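Local coordinates for protein inositol-1-monophosphatase SuhB (Mycobacterium tuberculosis, PDB 2Q74) that probably dephosphorylates inositol 1-phosphate to free myo-inositol, with magnesium as cofactor, and dimerises on binding magnesium, at residues D224-C236 with A260-A272. Residues are numbered along the deposited sequence; the frame is centred on the assembly and turned at random.
Sequences DAYYEHGVQVWDC and AGLVVVAAAPGIA
An antiparallel strand pair with a G1 beta bulge, in the five-stranded sheet of the inositol monophosphatase fold, joins Ala225-Val231 to Leu262-Ala267. Tyr226 with Ala266 and Glu228 with Val264 are hydrogen-bonded pairs, each bonded in both directions; the bond from Val264 N to Glu228 O (3.0 Å) is practically straight at 179°. At the bulge Leu262 O takes two donors: Val231 N lies in its carbonyl plane on a lone pair, whereas Gly230 N sits 36° above that plane. Gly230 takes a positive phi of 106° at the first position of the bulge, as glycine commonly does there. Leu262 N bonds back to Val231 O (2.8 Å), the donor tilted out of the carbonyl plane, and beyond this bond the chain turns into helix 233-245. That helix carries Asp235, which probably binds magnesium and substrate, and whose carboxylate lies close to those of Asp104 and Asp107, consistent with a shared metal site.

On the face of Tyr226 and Val264, CE2 of the tyrosine meets Val264 CG1 at 4.1 Å. With CG1 anti to its backbone N, Val264 leaves its other branch, CG2, for Val231 CB (3.9 Å) and Cys236 SG. The opposite face, bearing Ala225, Tyr227, Val265 and Ala267, is packed by helix 272-280. Here Val263 CG1 and Val265 CG2 lie at the edge of the Tyr227 ring, near its plane. At the far end, Ala268 N bonds to Asp224 O, and the Asp224 carboxylate reaches Thr167, Leu176 N and Tyr114 of the second subunit. One residue along from Asp224, Ala225 CB rests against Ala267 CB at 3.7 Å.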
loop_
_atom_site.group_PDB
_atom_site.type_symbol
_atom_site.label_atom_id
_atom_site.label_comp_id
_atom_site.label_asym_id
_atom_site.label_seq_id
_atom_site.Cartn_x
_atom_site.Cartn_y
_atom_site.Cartn_z
ATOM N N ASP A 224 -0.655 5.819 12.275
ATOM C CA ASP A 224 -0.846 6.659 13.445
ATOM C C ASP A 224 -1.659 7.898 13.105
ATOM O O ASP A 224 -2.293 8.487 13.984
ATOM C CB ASP A 224 0.498 7.082 14.015
ATOM C CG ASP A 224 1.252 5.933 14.668
ATOM O OD1 ASP A 224 0.697 5.163 15.478
ATOM O OD2 ASP A 224 2.440 5.801 14.343
ATOM N N ALA A 225 -1.607 8.316 11.840
ATOM C CA ALA A 225 -2.395 9.454 11.361
ATOM C C ALA A 225 -2.591 9.449 9.883
ATOM O O ALA A 225 -1.894 8.739 9.109
ATOM C CB ALA A 225 -1.745 10.749 11.737
ATOM N N TYR A 226 -3.514 10.298 9.464
ATOM C CA TYR A 226 -3.799 10.441 8.045
ATOM C C TYR A 226 -4.159 11.870 7.740
ATOM O O TYR A 226 -4.902 12.480 8.476
ATOM C CB TYR A 226 -4.950 9.514 7.658
ATOM C CG TYR A 226 -5.589 9.816 6.332
ATOM C CD1 TYR A 226 -4.865 9.672 5.139
ATOM C CD2 TYR A 226 -6.921 10.228 6.258
ATOM C CE1 TYR A 226 -5.460 9.932 3.875
ATOM C CE2 TYR A 226 -7.528 10.506 5.024
ATOM C CZ TYR A 226 -6.784 10.338 3.824
ATOM O OH TYR A 226 -7.378 10.604 2.629
ATOM N N TYR A 227 -3.627 12.380 6.633
ATOM C CA TYR A 227 -3.902 13.751 6.186
ATOM C C TYR A 227 -4.071 13.802 4.660
ATOM O O TYR A 227 -3.183 13.393 3.899
ATOM C CB TYR A 227 -2.768 14.703 6.603
ATOM C CG TYR A 227 -2.744 15.982 5.803
ATOM C CD1 TYR A 227 -3.743 16.923 5.964
ATOM C CD2 TYR A 227 -1.764 16.228 4.856
ATOM C CE1 TYR A 227 -3.770 18.110 5.223
ATOM C CE2 TYR A 227 -1.773 17.405 4.093
ATOM C CZ TYR A 227 -2.792 18.361 4.294
ATOM O OH TYR A 227 -2.881 19.566 3.592
ATOM N N GLU A 228 -5.214 14.332 4.231
ATOM C CA GLU A 228 -5.443 14.609 2.828
ATOM C C GLU A 228 -6.250 15.885 2.594
ATOM O O GLU A 228 -7.238 16.152 3.273
ATOM C CB GLU A 228 -6.131 13.432 2.139
ATOM C CG GLU A 228 -6.018 13.505 0.621
ATOM C CD GLU A 228 -6.524 12.292 -0.072
ATOM O OE1 GLU A 228 -6.359 11.174 0.458
ATOM O OE2 GLU A 228 -7.101 12.460 -1.169
ATOM N N HIS A 229 -5.814 16.642 1.594
ATOM C CA HIS A 229 -6.450 17.878 1.182
ATOM C C HIS A 229 -7.258 17.672 -0.100
ATOM O O HIS A 229 -6.685 17.549 -1.180
ATOM C CB HIS A 229 -5.374 18.935 0.943
ATOM C CG HIS A 229 -5.918 20.309 0.748
ATOM N ND1 HIS A 229 -6.313 21.104 1.802
ATOM C CD2 HIS A 229 -6.128 21.036 -0.376
ATOM C CE1 HIS A 229 -6.749 22.262 1.334
ATOM N NE2 HIS A 229 -6.643 22.245 0.016
ATOM N N GLY A 230 -8.583 17.628 0.026
ATOM C CA GLY A 230 -9.475 17.532 -1.131
ATOM C C GLY A 230 -10.113 16.167 -1.319
ATOM O O GLY A 230 -9.980 15.550 -2.372
ATOM N N VAL A 231 -10.840 15.714 -0.308
ATOM C CA VAL A 231 -11.450 14.399 -0.326
ATOM C C VAL A 231 -12.958 14.552 -0.438
ATOM O O VAL A 231 -13.577 15.245 0.362
ATOM C CB VAL A 231 -11.105 13.617 0.965
ATOM C CG1 VAL A 231 -11.750 12.228 0.950
ATOM C CG2 VAL A 231 -9.598 13.512 1.138
ATOM N N GLN A 232 -13.557 13.898 -1.421
ATOM C CA GLN A 232 -15.006 13.931 -1.565
ATOM C C GLN A 232 -15.671 13.373 -0.308
ATOM O O GLN A 232 -15.075 12.564 0.377
ATOM C CB GLN A 232 -15.420 13.116 -2.799
ATOM C CG GLN A 232 -14.887 13.648 -4.113
ATOM C CD GLN A 232 -15.278 15.090 -4.361
ATOM O OE1 GLN A 232 -14.564 15.828 -5.048
ATOM N NE2 GLN A 232 -16.406 15.513 -3.783
ATOM N N VAL A 233 -16.897 13.804 -0.032
ATOM C CA VAL A 233 -17.646 13.358 1.146
ATOM C C VAL A 233 -17.913 11.854 1.166
ATOM O O VAL A 233 -17.836 11.207 2.208
ATOM C CB VAL A 233 -19.000 14.098 1.262
ATOM C CG1 VAL A 233 -19.720 13.698 2.549
ATOM C CG2 VAL A 233 -18.781 15.609 1.226
ATOM N N TRP A 234 -18.202 11.293 0.002
ATOM C CA TRP A 234 -18.517 9.872 -0.114
ATOM C C TRP A 234 -17.321 8.926 0.064
ATOM O O TRP A 234 -17.499 7.694 0.167
ATOM C CB TRP A 234 -19.223 9.588 -1.437
ATOM C CG TRP A 234 -18.535 10.120 -2.604
ATOM C CD1 TRP A 234 -17.373 9.654 -3.157
ATOM C CD2 TRP A 234 -18.954 11.219 -3.416
ATOM N NE1 TRP A 234 -17.039 10.398 -4.272
ATOM C CE2 TRP A 234 -17.991 11.368 -4.452
ATOM C CE3 TRP A 234 -20.047 12.094 -3.375
ATOM C CZ2 TRP A 234 -18.083 12.362 -5.426
ATOM C CZ3 TRP A 234 -20.144 13.084 -4.355
ATOM C CH2 TRP A 234 -19.161 13.209 -5.365
ATOM N N ASP A 235 -16.116 9.488 0.123
ATOM C CA ASP A 235 -14.931 8.701 0.395
ATOM C C ASP A 235 -14.425 8.816 1.817
ATOM O O ASP A 235 -13.604 8.004 2.253
ATOM C CB ASP A 235 -13.823 9.065 -0.574
ATOM C CG ASP A 235 -14.109 8.580 -1.980
ATOM O OD1 ASP A 235 -14.778 7.528 -2.119
ATOM O OD2 ASP A 235 -13.679 9.241 -2.947
ATOM N N CYS A 236 -14.896 9.793 2.569
ATOM C CA CYS A 236 -14.404 9.913 3.924
ATOM C C CYS A 236 -15.476 9.815 5.014
ATOM O O CYS A 236 -15.147 9.553 6.167
ATOM C CB CYS A 236 -13.581 11.187 4.047
ATOM S SG CYS A 236 -14.471 12.665 3.576
ATOM N N ALA A 260 -14.556 21.380 -4.524
ATOM C CA ALA A 260 -15.706 21.023 -3.683
ATOM C C ALA A 260 -15.444 19.957 -2.589
ATOM O O ALA A 260 -16.361 19.667 -1.801
ATOM C CB ALA A 260 -16.881 20.576 -4.563
ATOM N N GLY A 261 -14.228 19.383 -2.531
ATOM C CA GLY A 261 -13.880 18.350 -1.539
ATOM C C GLY A 261 -13.674 18.875 -0.120
ATOM O O GLY A 261 -13.975 20.034 0.173
ATOM N N LEU A 262 -13.167 18.016 0.762
ATOM C CA LEU A 262 -12.895 18.378 2.152
ATOM C C LEU A 262 -11.430 18.189 2.532
ATOM O O LEU A 262 -10.678 17.493 1.857
ATOM C CB LEU A 262 -13.751 17.547 3.110
ATOM C CG LEU A 262 -15.266 17.576 2.914
ATOM C CD1 LEU A 262 -15.935 16.788 4.012
ATOM C CD2 LEU A 262 -15.813 18.983 2.898
ATOM N N VAL A 263 -11.041 18.834 3.629
ATOM C CA VAL A 263 -9.742 18.627 4.234
ATOM C C VAL A 263 -9.954 17.705 5.411
ATOM O O VAL A 263 -10.754 18.003 6.295
ATOM C CB VAL A 263 -9.132 19.931 4.716
ATOM C CG1 VAL A 263 -7.820 19.670 5.445
ATOM C CG2 VAL A 263 -8.926 20.862 3.541
ATOM N N VAL A 264 -9.236 16.584 5.409
ATOM C CA VAL A 264 -9.400 15.551 6.415
ATOM C C VAL A 264 -8.115 15.377 7.180
ATOM O O VAL A 264 -7.035 15.207 6.562
ATOM C CB VAL A 264 -9.744 14.185 5.779
ATOM C CG1 VAL A 264 -10.034 13.144 6.868
ATOM C CG2 VAL A 264 -10.912 14.316 4.807
ATOM N N VAL A 265 -8.229 15.434 8.509
ATOM C CA VAL A 265 -7.142 15.052 9.403
ATOM C C VAL A 265 -7.665 14.021 10.399
ATOM O O VAL A 265 -8.708 14.208 11.017
ATOM C CB VAL A 265 -6.530 16.252 10.116
ATOM C CG1 VAL A 265 -5.370 15.798 10.995
ATOM C CG2 VAL A 265 -6.050 17.275 9.104
ATOM N N ALA A 266 -6.966 12.900 10.502
ATOM C CA ALA A 266 -7.317 11.846 11.442
ATOM C C ALA A 266 -6.043 11.345 12.106
ATOM O O ALA A 266 -5.104 10.983 11.431
ATOM C CB ALA A 266 -8.028 10.729 10.730
ATOM N N ALA A 267 -5.999 11.336 13.429
ATOM C CA ALA A 267 -4.765 11.005 14.127
ATOM C C ALA A 267 -5.040 10.374 15.478
ATOM O O ALA A 267 -6.059 10.667 16.117
ATOM C CB ALA A 267 -3.933 12.267 14.313
ATOM N N ALA A 268 -4.128 9.517 15.925
ATOM C CA ALA A 268 -4.163 9.056 17.290
ATOM C C ALA A 268 -4.145 10.296 18.203
ATOM O O ALA A 268 -3.458 11.272 17.916
ATOM C CB ALA A 268 -3.008 8.151 17.576
ATOM N N PRO A 269 -4.909 10.259 19.304
ATOM C CA PRO A 269 -5.158 11.445 20.141
ATOM C C PRO A 269 -3.903 12.051 20.760
ATOM O O PRO A 269 -3.808 13.281 20.911
ATOM C CB PRO A 269 -6.074 10.901 21.236
ATOM C CG PRO A 269 -5.799 9.440 21.260
ATOM C CD PRO A 269 -5.591 9.071 19.844
ATOM N N GLY A 270 -2.951 11.186 21.106
ATOM C CA GLY A 270 -1.718 11.622 21.736
ATOM C C GLY A 270 -0.854 12.478 20.838
ATOM O O GLY A 270 0.114 13.084 21.307
ATOM N N ILE A 271 -1.222 12.560 19.559
ATOM C CA ILE A 271 -0.375 13.180 18.552
ATOM C C ILE A 271 -1.109 14.175 17.645
ATOM O O ILE A 271 -0.503 14.823 16.800
ATOM C CB ILE A 271 0.316 12.048 17.746
ATOM C CG1 ILE A 271 1.821 12.290 17.711
ATOM C CG2 ILE A 271 -0.327 11.810 16.349
ATOM C CD1 ILE A 271 2.598 10.985 17.643
ATOM N N ALA A 272 -2.405 14.330 17.869
ATOM C CA ALA A 272 -3.246 15.166 17.028
ATOM C C ALA A 272 -2.856 16.637 17.051
ATOM O O ALA A 272 -2.664 17.223 15.988
ATOM C CB ALA A 272 -4.692 15.014 17.427
#